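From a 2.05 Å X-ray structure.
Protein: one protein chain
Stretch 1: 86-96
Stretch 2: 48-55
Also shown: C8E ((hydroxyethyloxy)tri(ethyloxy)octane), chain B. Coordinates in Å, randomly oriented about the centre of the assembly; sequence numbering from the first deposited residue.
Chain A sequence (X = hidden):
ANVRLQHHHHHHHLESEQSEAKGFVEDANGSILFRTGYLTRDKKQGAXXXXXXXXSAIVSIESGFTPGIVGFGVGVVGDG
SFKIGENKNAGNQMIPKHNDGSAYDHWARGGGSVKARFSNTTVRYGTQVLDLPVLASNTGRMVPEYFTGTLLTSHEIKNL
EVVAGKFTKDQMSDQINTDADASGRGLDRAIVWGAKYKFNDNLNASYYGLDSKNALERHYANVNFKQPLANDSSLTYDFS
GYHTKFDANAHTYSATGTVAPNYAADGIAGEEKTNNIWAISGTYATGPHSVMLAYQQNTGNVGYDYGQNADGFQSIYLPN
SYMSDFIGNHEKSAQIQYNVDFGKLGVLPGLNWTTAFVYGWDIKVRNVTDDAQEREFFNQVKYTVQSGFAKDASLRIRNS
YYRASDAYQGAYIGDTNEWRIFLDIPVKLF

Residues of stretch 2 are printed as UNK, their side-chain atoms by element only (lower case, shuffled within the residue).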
# COMPACT_ATOMS: atom_id res chain seq x y z
N GLU A 86 -3.60 24.88 10.84
CA GLU A 86 -4.01 24.35 12.11
C GLU A 86 -4.34 22.82 12.04
O GLU A 86 -4.02 22.05 12.97
CB GLU A 86 -5.25 25.09 12.64
CG GLU A 86 -5.62 24.59 14.03
CD GLU A 86 -6.77 25.36 14.68
OE1 GLU A 86 -7.49 26.09 14.00
OE2 GLU A 86 -6.90 25.18 15.91
N ASN A 87 -5.01 22.43 10.97
CA ASN A 87 -5.34 21.05 10.76
C ASN A 87 -6.18 20.55 11.91
O ASN A 87 -5.90 19.52 12.50
CB ASN A 87 -4.07 20.21 10.54
CG ASN A 87 -3.55 20.39 9.14
OD1 ASN A 87 -4.07 19.80 8.20
ND2 ASN A 87 -2.56 21.21 8.98
N LYS A 88 -7.23 21.28 12.21
CA LYS A 88 -8.12 20.91 13.29
C LYS A 88 -8.94 19.64 12.97
O LYS A 88 -9.37 18.98 13.87
CB LYS A 88 -9.04 22.05 13.52
CG LYS A 88 -9.72 21.98 14.85
CD LYS A 88 -10.70 23.14 15.05
CE LYS A 88 -11.76 23.21 13.96
NZ LYS A 88 -12.87 24.13 14.38
N ASN A 89 -9.12 19.28 11.70
CA ASN A 89 -9.88 18.08 11.35
C ASN A 89 -9.03 17.23 10.42
O ASN A 89 -9.50 16.78 9.37
CB ASN A 89 -11.14 18.53 10.61
CG ASN A 89 -12.01 19.47 11.41
OD1 ASN A 89 -12.14 20.60 11.10
ND2 ASN A 89 -12.55 18.99 12.45
N ALA A 90 -7.76 17.06 10.78
CA ALA A 90 -6.92 16.14 10.13
C ALA A 90 -7.40 14.61 10.18
O ALA A 90 -8.05 14.23 11.08
CB ALA A 90 -5.55 16.22 10.72
N GLY A 91 -6.91 13.74 9.31
CA GLY A 91 -7.35 12.37 9.34
C GLY A 91 -6.73 11.64 8.19
O GLY A 91 -5.82 12.16 7.54
N ASN A 92 -7.21 10.42 7.98
CA ASN A 92 -6.84 9.66 6.83
C ASN A 92 -5.39 9.32 6.89
O ASN A 92 -4.75 9.28 5.91
CB ASN A 92 -7.24 10.36 5.53
CG ASN A 92 -8.66 10.82 5.56
OD1 ASN A 92 -9.69 10.01 5.75
ND2 ASN A 92 -8.81 12.07 5.51
N GLN A 93 -4.88 9.11 8.09
CA GLN A 93 -3.51 8.73 8.31
C GLN A 93 -2.44 9.67 7.75
O GLN A 93 -1.34 9.22 7.48
CB GLN A 93 -3.29 7.26 7.82
CG GLN A 93 -4.13 6.31 8.58
CD GLN A 93 -5.64 6.32 8.27
OE1 GLN A 93 -6.14 6.36 7.09
NE2 GLN A 93 -6.38 6.36 9.37
N MET A 94 -2.75 10.97 7.70
CA MET A 94 -1.85 12.03 7.19
C MET A 94 -0.97 12.66 8.29
O MET A 94 0.23 12.89 8.06
CB MET A 94 -2.68 13.13 6.57
CG MET A 94 -3.30 12.77 5.24
SD MET A 94 -2.10 12.69 3.85
CE MET A 94 -1.82 14.43 3.49
N ILE A 95 -1.53 12.83 9.49
CA ILE A 95 -0.90 13.61 10.56
C ILE A 95 -1.18 12.95 11.90
O ILE A 95 -2.34 12.74 12.22
CB ILE A 95 -1.42 15.10 10.56
CG1 ILE A 95 -1.04 15.76 9.22
CG2 ILE A 95 -0.77 15.86 11.66
CD1 ILE A 95 -1.76 17.13 9.07
N PRO A 96 -0.14 12.72 12.72
CA PRO A 96 -0.41 12.25 14.08
C PRO A 96 -1.30 13.21 14.86
O PRO A 96 -1.15 14.43 14.69
CB PRO A 96 0.96 12.23 14.74
CG PRO A 96 1.95 12.17 13.59
CD PRO A 96 1.31 12.86 12.41
N UNK A 48 -18.34 13.63 9.25
CA UNK A 48 -17.09 14.38 9.51
C UNK A 48 -16.22 14.67 8.28
O UNK A 48 -15.57 13.78 7.79
c UNK A 48 -16.57 13.33 11.89
c UNK A 48 -16.40 11.67 13.83
c UNK A 48 -16.21 11.89 12.34
c UNK A 48 -16.15 13.59 10.45
n UNK A 48 -15.30 12.30 14.60
N UNK A 49 -16.05 15.94 7.94
CA UNK A 49 -15.14 16.38 6.90
C UNK A 49 -13.69 16.34 7.42
O UNK A 49 -13.45 16.64 8.60
o UNK A 49 -17.48 16.95 5.39
c UNK A 49 -16.71 17.92 5.64
o UNK A 49 -16.91 19.06 5.23
c UNK A 49 -15.46 17.81 6.50
N UNK A 50 -12.76 15.91 6.57
CA UNK A 50 -11.39 15.87 6.97
C UNK A 50 -10.62 16.78 5.98
O UNK A 50 -10.99 16.96 4.79
c UNK A 50 -10.81 14.48 7.08
o UNK A 50 -11.02 13.82 5.83
c UNK A 50 -11.39 13.65 8.35
N UNK A 51 -9.58 17.40 6.52
CA UNK A 51 -8.58 18.17 5.73
C UNK A 51 -7.23 18.11 6.42
O UNK A 51 -7.13 18.45 7.62
c UNK A 51 -9.03 19.63 5.60
o UNK A 51 -7.92 20.38 5.01
N UNK A 52 -6.22 17.66 5.70
CA UNK A 52 -4.91 17.41 6.21
C UNK A 52 -3.91 18.02 5.24
O UNK A 52 -3.89 17.65 4.06
o UNK A 52 -5.58 15.34 7.34
c UNK A 52 -4.61 15.90 6.43
N UNK A 53 -3.05 18.93 5.75
CA UNK A 53 -1.99 19.53 4.92
C UNK A 53 -0.69 19.49 5.71
O UNK A 53 -0.70 19.84 6.94
c UNK A 53 -2.28 20.97 4.46
c UNK A 53 -1.27 21.40 3.39
c UNK A 53 -3.71 21.16 3.94
N UNK A 54 0.42 19.06 5.03
CA UNK A 54 1.69 18.79 5.67
C UNK A 54 2.90 18.71 4.70
O UNK A 54 2.70 18.64 3.48
c UNK A 54 1.58 17.53 6.53
N UNK A 55 4.11 18.92 5.25
CA UNK A 55 5.37 18.86 4.54
C UNK A 55 6.24 17.83 5.22
O UNK A 55 6.34 17.85 6.47
c UNK A 55 7.46 20.19 3.95
o UNK A 55 6.66 20.72 1.80
n UNK A 55 8.20 19.03 1.92
c UNK A 55 6.07 20.20 4.58
c UNK A 55 7.44 20.02 2.46
C6 C8E B . -7.68 8.15 13.05
C7 C8E B . -7.84 9.17 11.88
C8 C8E B . -9.27 9.39 11.36
O9 C8E B . -9.38 9.64 9.91
C10 C8E B . -10.23 8.63 9.37
C11 C8E B . -9.41 7.37 9.05
O12 C8E B . -10.05 6.55 8.09
C13 C8E B . -10.26 7.11 6.79
C14 C8E B . -9.15 6.71 5.85
O15 C8E B . -9.59 6.16 4.61
C16 C8E B . -10.47 5.03 4.63
C17 C8E B . -10.08 4.23 3.39
O18 C8E B . -9.55 5.20 2.43
C19 C8E B . -8.45 4.74 1.64
C20 C8E B . -8.11 5.80 0.61
O21 C8E B . -7.21 5.43 -0.48
O HOH W 1 -8.24 20.33 9.25
O HOH W 2 -6.08 21.07 6.88
O HOH W 3 -7.35 14.40 5.56

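Position 48 carries four carbons in an unbranched row that ends in a nitrogen. Although its CA-to-CB bond points toward stretch 1, the side chain makes no contact there. The pattern is that of lysine, and CB of Lys48 comes no nearer than 6.8 Å to ND2 of Asn89.

Position 49 has two side-chain carbons, the second bearing two oxygens. The end of this side chain leads away from stretch 1 and touches nothing there. The short carboxylate is aspartate. One carboxylate oxygen is hydrogen-bonded elsewhere in the structure; what Asp49 offers here is its backbone, with O 3.6 Å from CB of Asn89.

At position 50 the first side-chain carbon carries one oxygen and one carbon. The oxygen lies 2.8 Å from ND2 of Asn92, which donates a hydrogen bond to it. The branched carbon bearing one oxygen and one carbon identifies threonine. The methyl group of Thr50 packs loosely, CG2 lying 4.4 Å from CA of Gly91, while its CA makes a CA-H...O contact of 3.2 Å with O of Asn89.

Position 51 shows one carbon followed by one oxygen, and this oxygen reaches stretch 1 through a water. The residue is serine. Water 2 is 2.7 Å from OG of Ser51 and donates to OD1 of Asn87, also at 2.7 Å. The backbone does more: N of Ser51 donates to O of Asn89 at 2.9 Å, and its O accepts from water 1 (2.7 Å), which in turn accepts from N of Asn89 at 2.8 Å.

Position 52 again has one carbon and one oxygen, but here CA-to-CB points toward stretch 1. The oxygen accepts a hydrogen bond of 2.9 Å from N of Gly91, and CB lies 3.4 Å from CB of Met94. This second serine, Ser52, is buried, and its OG also shares water 3 with ND2 of Asn92, at 2.7 and 2.8 Å respectively.

Position 53 has three carbons, the first carrying the other two. CA-to-CB points away from stretch 1, and CB lies 4.3 Å from OD1 of Asn87. This is valine, and Val53 engages mainly through its backbone. N of Val53 donates to OD1 of Asn87 at 2.8 Å, and O of Val53 receives a weak hydrogen bond from ND2 of Asn87 at 3.1 Å.

Position 54 has a single side-chain carbon, CB, which meets CG1 of Ile95 at 4.2 Å, an apolar contact. The residue is alanine, Ala54.

Position 55 has three carbons, the third carrying an oxygen and a nitrogen, and is out of reach of stretch 1. The atoms are those of glutamine, Gln55.

The contact joins a strand to a segment without regular secondary structure. Asn87 uses its side-chain amide to pair with the backbone of Val53, Asn89 pairs through its carbonyl with Ser51, and the type I' turn from Gly91 to Met94 brings Asn92 to Thr50. Three waters extend this polar network, while Met94 and Ile95 pack against Ser52 and Ala54. On the turn, N of Asn92 also donates to O9 of C8E at 3.0 Å.

Stretch 2 48-55: KDTSSVAQ
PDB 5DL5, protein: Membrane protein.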